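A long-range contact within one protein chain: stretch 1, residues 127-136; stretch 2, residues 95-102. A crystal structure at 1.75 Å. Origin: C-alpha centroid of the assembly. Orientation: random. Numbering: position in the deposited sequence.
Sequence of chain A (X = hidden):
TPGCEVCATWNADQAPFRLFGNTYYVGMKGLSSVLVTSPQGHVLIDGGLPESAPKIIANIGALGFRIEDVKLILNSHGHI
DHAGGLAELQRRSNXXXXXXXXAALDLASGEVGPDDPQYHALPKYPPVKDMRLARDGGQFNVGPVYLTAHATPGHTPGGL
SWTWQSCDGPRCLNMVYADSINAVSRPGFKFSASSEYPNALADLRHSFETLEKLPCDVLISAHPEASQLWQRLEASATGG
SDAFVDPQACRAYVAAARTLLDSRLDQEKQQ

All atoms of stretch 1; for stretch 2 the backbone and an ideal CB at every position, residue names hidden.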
ATOM      1  N   PRO A 127      -9.929  -0.407 -15.498  1.00 26.71           N
ATOM      2  CA  PRO A 127     -10.436  -1.551 -14.731  1.00 28.78           C
ATOM      3  C   PRO A 127      -9.462  -2.733 -14.733  1.00 30.13           C
ATOM      4  O   PRO A 127      -8.815  -3.004 -15.748  1.00 25.88           O
ATOM      5  CB  PRO A 127     -11.737  -1.912 -15.459  1.00 25.09           C
ATOM      6  CG  PRO A 127     -12.134  -0.650 -16.172  1.00 30.32           C
ATOM      7  CD  PRO A 127     -10.825  -0.052 -16.610  1.00 23.01           C
ATOM      8  N   VAL A 128      -9.381  -3.441 -13.609  1.00 28.61           N
ATOM      9  CA  VAL A 128      -8.518  -4.608 -13.512  1.00 26.59           C
ATOM     10  C   VAL A 128      -9.349  -5.817 -13.874  1.00 32.03           C
ATOM     11  O   VAL A 128     -10.426  -6.031 -13.312  1.00 33.66           O
ATOM     12  CB  VAL A 128      -7.918  -4.777 -12.115  1.00 27.70           C
ATOM     13  CG1 VAL A 128      -7.046  -6.026 -12.084  1.00 26.74           C
ATOM     14  CG2 VAL A 128      -7.103  -3.549 -11.744  1.00 26.06           C
ATOM     15  N   LYS A 129      -8.833  -6.594 -14.817  1.00 38.55           N
ATOM     16  CA  LYS A 129      -9.570  -7.666 -15.464  1.00 39.72           C
ATOM     17  C   LYS A 129      -9.679  -8.930 -14.596  1.00 40.56           C
ATOM     18  O   LYS A 129     -10.769  -9.470 -14.408  1.00 43.57           O
ATOM     19  CB  LYS A 129      -8.890  -7.961 -16.812  1.00 45.11           C
ATOM     20  CG  LYS A 129      -9.725  -8.696 -17.854  1.00 49.25           C
ATOM     21  CD  LYS A 129      -8.860  -9.070 -19.067  1.00 50.80           C
ATOM     22  CE  LYS A 129      -9.711  -9.440 -20.276  1.00 46.90           C
ATOM     23  NZ  LYS A 129      -8.931 -10.095 -21.369  1.00 47.68           N
ATOM     24  N   ASP A 130      -8.551  -9.401 -14.077  1.00 39.39           N
ATOM     25  CA  ASP A 130      -8.498 -10.702 -13.403  1.00 39.44           C
ATOM     26  C   ASP A 130      -7.995 -10.595 -11.970  1.00 35.80           C
ATOM     27  O   ASP A 130      -6.904 -10.075 -11.724  1.00 34.27           O
ATOM     28  CB  ASP A 130      -7.631 -11.668 -14.202  1.00 40.28           C
ATOM     29  CG  ASP A 130      -8.162 -11.891 -15.601  1.00 45.36           C
ATOM     30  OD1 ASP A 130      -9.348 -12.264 -15.730  1.00 47.85           O
ATOM     31  OD2 ASP A 130      -7.402 -11.682 -16.569  1.00 49.69           O
ATOM     32  N   MET A 131      -8.788 -11.086 -11.021  1.00 34.15           N
ATOM     33  CA  MET A 131      -8.489 -10.870  -9.607  1.00 31.52           C
ATOM     34  C   MET A 131      -8.729 -12.067  -8.693  1.00 29.68           C
ATOM     35  O   MET A 131      -9.508 -12.956  -9.009  1.00 37.62           O
ATOM     36  CB  MET A 131      -9.308  -9.693  -9.095  1.00 28.80           C
ATOM     37  CG  MET A 131      -8.846  -8.361  -9.641  1.00 31.94           C
ATOM     38  SD  MET A 131      -9.756  -7.047  -8.865  1.00 37.04           S
ATOM     39  CE  MET A 131     -11.346  -7.203  -9.674  1.00 32.11           C
ATOM     40  N   ARG A 132      -8.039 -12.075  -7.560  1.00 24.91           N
ATOM     41  CA  ARG A 132      -8.288 -13.054  -6.505  1.00 32.24           C
ATOM     42  C   ARG A 132      -8.630 -12.320  -5.218  1.00 30.33           C
ATOM     43  O   ARG A 132      -7.979 -11.350  -4.866  1.00 27.38           O
ATOM     44  CB  ARG A 132      -7.072 -13.964  -6.297  1.00 32.01           C
ATOM     45  CG  ARG A 132      -6.711 -14.794  -7.512  1.00 37.72           C
ATOM     46  CD  ARG A 132      -7.909 -15.624  -7.952  1.00 44.62           C
ATOM     47  NE  ARG A 132      -7.672 -16.361  -9.190  1.00 49.56           N
ATOM     48  CZ  ARG A 132      -7.120 -17.568  -9.245  1.00 49.16           C
ATOM     49  NH1 ARG A 132      -6.742 -18.177  -8.128  1.00 55.74           N
ATOM     50  NH2 ARG A 132      -6.947 -18.170 -10.414  1.00 53.94           N
ATOM     51  N   LEU A 133      -9.647 -12.779  -4.504  1.00 24.20           N
ATOM     52  CA  LEU A 133     -10.036 -12.061  -3.297  1.00 23.70           C
ATOM     53  C   LEU A 133      -9.114 -12.405  -2.131  1.00 27.22           C
ATOM     54  O   LEU A 133      -8.833 -13.582  -1.875  1.00 26.95           O
ATOM     55  CB  LEU A 133     -11.490 -12.375  -2.951  1.00 26.81           C
ATOM     56  CG  LEU A 133     -12.475 -11.927  -4.028  1.00 27.11           C
ATOM     57  CD1 LEU A 133     -13.908 -12.219  -3.605  1.00 29.39           C
ATOM     58  CD2 LEU A 133     -12.301 -10.450  -4.318  1.00 27.66           C
ATOM     59  N   ALA A 134      -8.652 -11.373  -1.435  1.00 23.36           N
ATOM     60  CA  ALA A 134      -7.801 -11.524  -0.258  1.00 22.85           C
ATOM     61  C   ALA A 134      -8.581 -11.153   0.998  1.00 24.88           C
ATOM     62  O   ALA A 134      -8.912  -9.989   1.213  1.00 22.46           O
ATOM     63  CB  ALA A 134      -6.558 -10.659  -0.378  1.00 22.60           C
ATOM     64  N   ARG A 135      -8.863 -12.148   1.831  1.00 25.10           N
ATOM     65  CA  ARG A 135      -9.609 -11.907   3.058  1.00 26.28           C
ATOM     66  C   ARG A 135      -8.616 -11.827   4.210  1.00 24.14           C
ATOM     67  O   ARG A 135      -7.455 -12.229   4.067  1.00 22.74           O
ATOM     68  CB  ARG A 135     -10.604 -13.039   3.285  1.00 28.57           C
ATOM     69  CG  ARG A 135     -11.505 -13.249   2.087  1.00 35.53           C
ATOM     70  CD  ARG A 135     -12.632 -14.222   2.350  1.00 43.98           C
ATOM     71  NE  ARG A 135     -13.401 -14.456   1.130  1.00 43.32           N
ATOM     72  CZ  ARG A 135     -14.426 -13.716   0.731  1.00 41.52           C
ATOM     73  NH1 ARG A 135     -14.829 -12.684   1.462  1.00 45.87           N
ATOM     74  NH2 ARG A 135     -15.053 -14.015  -0.400  1.00 43.93           N
ATOM     75  N   ASP A 136      -9.074 -11.323   5.349  1.00 24.52           N
ATOM     76  CA  ASP A 136      -8.238 -11.207   6.537  1.00 24.05           C
ATOM     77  C   ASP A 136      -7.612 -12.553   6.920  1.00 25.36           C
ATOM     78  O   ASP A 136      -8.300 -13.569   7.043  1.00 24.97           O
ATOM     79  CB  ASP A 136      -9.059 -10.646   7.701  1.00 23.95           C
ATOM     80  CG  ASP A 136      -8.218 -10.361   8.928  1.00 26.30           C
ATOM     81  OD1 ASP A 136      -7.343  -9.481   8.862  1.00 28.49           O
ATOM     82  OD2 ASP A 136      -8.439 -11.030   9.967  1.00 29.94           O
ATOM     83  N   UNK A  95       0.143 -11.404 -14.438  1.00 32.82           N
ATOM     84  CA  UNK A  95      -0.048 -11.839 -13.058  1.00 30.18           C
ATOM     85  C   UNK A  95      -1.472 -11.594 -12.581  1.00 28.35           C
ATOM     86  O   UNK A  95      -2.129 -10.654 -13.026  1.00 34.85           O
ATOM     87  CB  UNK A  95       0.939 -11.121 -12.136  1.00 30.18           C
ATOM     88  N   UNK A  96      -1.946 -12.438 -11.670  1.00 29.73           N
ATOM     89  CA  UNK A  96      -3.207 -12.164 -10.986  1.00 31.95           C
ATOM     90  C   UNK A  96      -3.032 -11.055  -9.965  1.00 28.06           C
ATOM     91  O   UNK A  96      -1.939 -10.875  -9.429  1.00 29.47           O
ATOM     92  CB  UNK A  96      -3.739 -13.428 -10.307  1.00 31.95           C
ATOM     93  N   UNK A  97      -4.111 -10.318  -9.702  1.00 29.52           N
ATOM     94  CA  UNK A  97      -4.108  -9.269  -8.692  1.00 23.81           C
ATOM     95  C   UNK A  97      -4.947  -9.697  -7.485  1.00 23.72           C
ATOM     96  O   UNK A  97      -6.090 -10.125  -7.638  1.00 27.80           O
ATOM     97  CB  UNK A  97      -4.637  -7.958  -9.277  1.00 23.81           C
ATOM     98  N   UNK A  98      -4.383  -9.588  -6.288  1.00 20.87           N
ATOM     99  CA  UNK A  98      -5.140  -9.916  -5.083  1.00 22.11           C
ATOM    100  C   UNK A  98      -5.552  -8.640  -4.351  1.00 21.35           C
ATOM    101  O   UNK A  98      -4.738  -7.743  -4.132  1.00 19.49           O
ATOM    102  CB  UNK A  98      -4.318 -10.818  -4.160  1.00 22.11           C
ATOM    103  N   UNK A  99      -6.822  -8.574  -3.979  1.00 19.53           N
ATOM    104  CA  UNK A  99      -7.370  -7.411  -3.295  1.00 17.14           C
ATOM    105  C   UNK A  99      -8.505  -7.852  -2.402  1.00 20.03           C
ATOM    106  O   UNK A  99      -9.058  -8.938  -2.595  1.00 21.33           O
ATOM    107  CB  UNK A  99      -7.845  -6.352  -4.292  1.00 17.14           C
ATOM    108  N   UNK A 100      -8.876  -7.010  -1.443  1.00 20.07           N
ATOM    109  CA  UNK A 100     -10.006  -7.325  -0.565  1.00 18.21           C
ATOM    110  C   UNK A 100     -11.299  -7.393  -1.372  1.00 19.01           C
ATOM    111  O   UNK A 100     -11.386  -6.836  -2.466  1.00 18.86           O
ATOM    112  CB  UNK A 100     -10.130  -6.285   0.551  1.00 18.21           C
ATOM    113  N   UNK A 101     -12.315  -8.078  -0.836  1.00 23.52           N
ATOM    114  CA  UNK A 101     -13.610  -8.115  -1.522  1.00 22.40           C
ATOM    115  C   UNK A 101     -14.112  -6.708  -1.838  1.00 19.00           C
ATOM    116  O   UNK A 101     -14.583  -6.459  -2.948  1.00 18.99           O
ATOM    117  CB  UNK A 101     -14.641  -8.857  -0.670  1.00 22.40           C
ATOM    118  N   UNK A 102     -13.956  -5.787  -0.899  1.00 21.45           N
ATOM    119  CA  UNK A 102     -14.428  -4.419  -1.129  1.00 19.75           C
ATOM    120  C   UNK A 102     -13.555  -3.681  -2.162  1.00 19.82           C
ATOM    121  O   UNK A 102     -14.082  -3.070  -3.088  1.00 22.39           O
ATOM    122  CB  UNK A 102     -14.443  -3.644   0.190  1.00 19.75           C
TER

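The two stretches run side by side as parallel strands, and their backbones are joined by a ladder of hydrogen bonds that fixes which positions of the second stretch meet the first. At position 95 the CA-to-CB bond points away, and nothing of stretch 1 lies within 5.5 Å of the ideal CB. Stretch 1 therefore leaves the choice open; the residue is Ala95.

Position 96 points sideways. Its ideal CB lies 4.3 Å from Arg132 CG, and the space beyond it is bordered by Asp130 and the long side chain of Arg132. An aliphatic chain could pack on the arginine, while an acidic or polar one could address its guanidinium. The deposited residue is Leu96, whose end comes nearer than its CA-to-CB direction suggests. Leu96 CD1 lies over one face of the guanidinium, 3.5 Å from Arg132 NH2, and Leu96 CD2 reaches to 3.9 Å from Asp130 CB.

Position 97 is bridged to Met131 and shares its face of the sheet. The atom nearest its ideal CB is a polar one, Asp130 O at 4.0 Å, but two apolar side chains also border the position, with Val128 CG1 and Met131 CG each 4.2 Å from the ideal CB. The extended backbone (phi/psi -109/129) favors a beta-branched residue such as valine or isoleucine, though other aliphatic residues could serve. It is Val97, with chi1 in t; its CG2 packs 4.0 Å from Val128 CG1. The backbone binds on both its polar groups: Val97 O accepts a bond from Arg132 N at 2.8 Å, whereas the bond from Val97 N to Asp130 O, at 3.5 Å, is weak.

Position 98 turns to the face that carries Arg132. Its ideal CB is 3.8 Å from Arg132 O and 4.4 Å from Ala134 CB, a setting in which a small residue fits neatly, although these contacts alone do not exclude a larger one. Ala98 makes a modest methyl-to-methyl contact with Ala134, and its CA lies 3.2 Å from Arg132 O in a CA-H...O contact.

Position 99 returns to the face of Met131 and Leu133. Its ideal CB is 5.0 Å from Met131 SD, so stretch 1 does not select between a small apolar side chain and a larger one. In Ala99 the backbone does most of the work: Ala99 N donates to Arg132 O at 3.1 Å, and Ala99 O accepts from Ala134 N at 2.7 Å, continuing the ladder.

At position 100 the CA-to-CB bond points away overall, yet the ideal CB is 4.0 Å from Ala134 O. Phi/psi of -64/159 just before a helical turn suits a capping residue: serine, threonine, aspartate or asparagine. Ser100 occupies the N-cap, its side chain capping a backbone N just past the stretch.

Position 101, with phi/psi of -53/-42, admits many residues, proline included. Its sideways ideal CB, 4.4 Å from Arg135 NH1 and 4.5 Å from Leu133 CD1, would suit an aliphatic side chain or an acidic one. Pro101 sets its CG 3.4 Å from Arg135 NH1, while Pro101 CA meets Leu133 CD2 at 3.9 Å.

Position 102 points away, unconstrained by stretch 1, and is Ser102.

Stretch 2 95-102: ALVAASPS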
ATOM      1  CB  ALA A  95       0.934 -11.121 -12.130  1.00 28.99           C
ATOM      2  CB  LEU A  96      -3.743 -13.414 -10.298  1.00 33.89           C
ATOM      3  CG  LEU A  96      -4.246 -14.476 -11.266  1.00 37.51           C
ATOM      4  CD1 LEU A  96      -4.353 -15.819 -10.571  1.00 42.14           C
ATOM      5  CD2 LEU A  96      -5.587 -14.032 -11.834  1.00 38.05           C
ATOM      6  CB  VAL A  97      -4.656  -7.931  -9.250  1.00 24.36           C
ATOM      7  CG1 VAL A  97      -4.874  -6.946  -8.141  1.00 23.94           C
ATOM      8  CG2 VAL A  97      -3.704  -7.354 -10.295  1.00 28.40           C
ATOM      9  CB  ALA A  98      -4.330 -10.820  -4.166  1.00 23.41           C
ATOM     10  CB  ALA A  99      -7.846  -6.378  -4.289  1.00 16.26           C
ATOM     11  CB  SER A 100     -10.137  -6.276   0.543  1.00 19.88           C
ATOM     12  OG  SER A 100     -10.557  -5.032   0.005  1.00 19.72           O
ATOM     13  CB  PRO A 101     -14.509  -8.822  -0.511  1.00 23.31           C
ATOM     14  CG  PRO A 101     -13.570  -9.752   0.187  1.00 27.37           C
ATOM     15  CD  PRO A 101     -12.276  -8.998   0.316  1.00 24.99           C
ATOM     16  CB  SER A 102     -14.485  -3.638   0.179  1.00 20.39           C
ATOM     17  OG  SER A 102     -14.783  -2.273  -0.074  1.00 22.48           O
TER
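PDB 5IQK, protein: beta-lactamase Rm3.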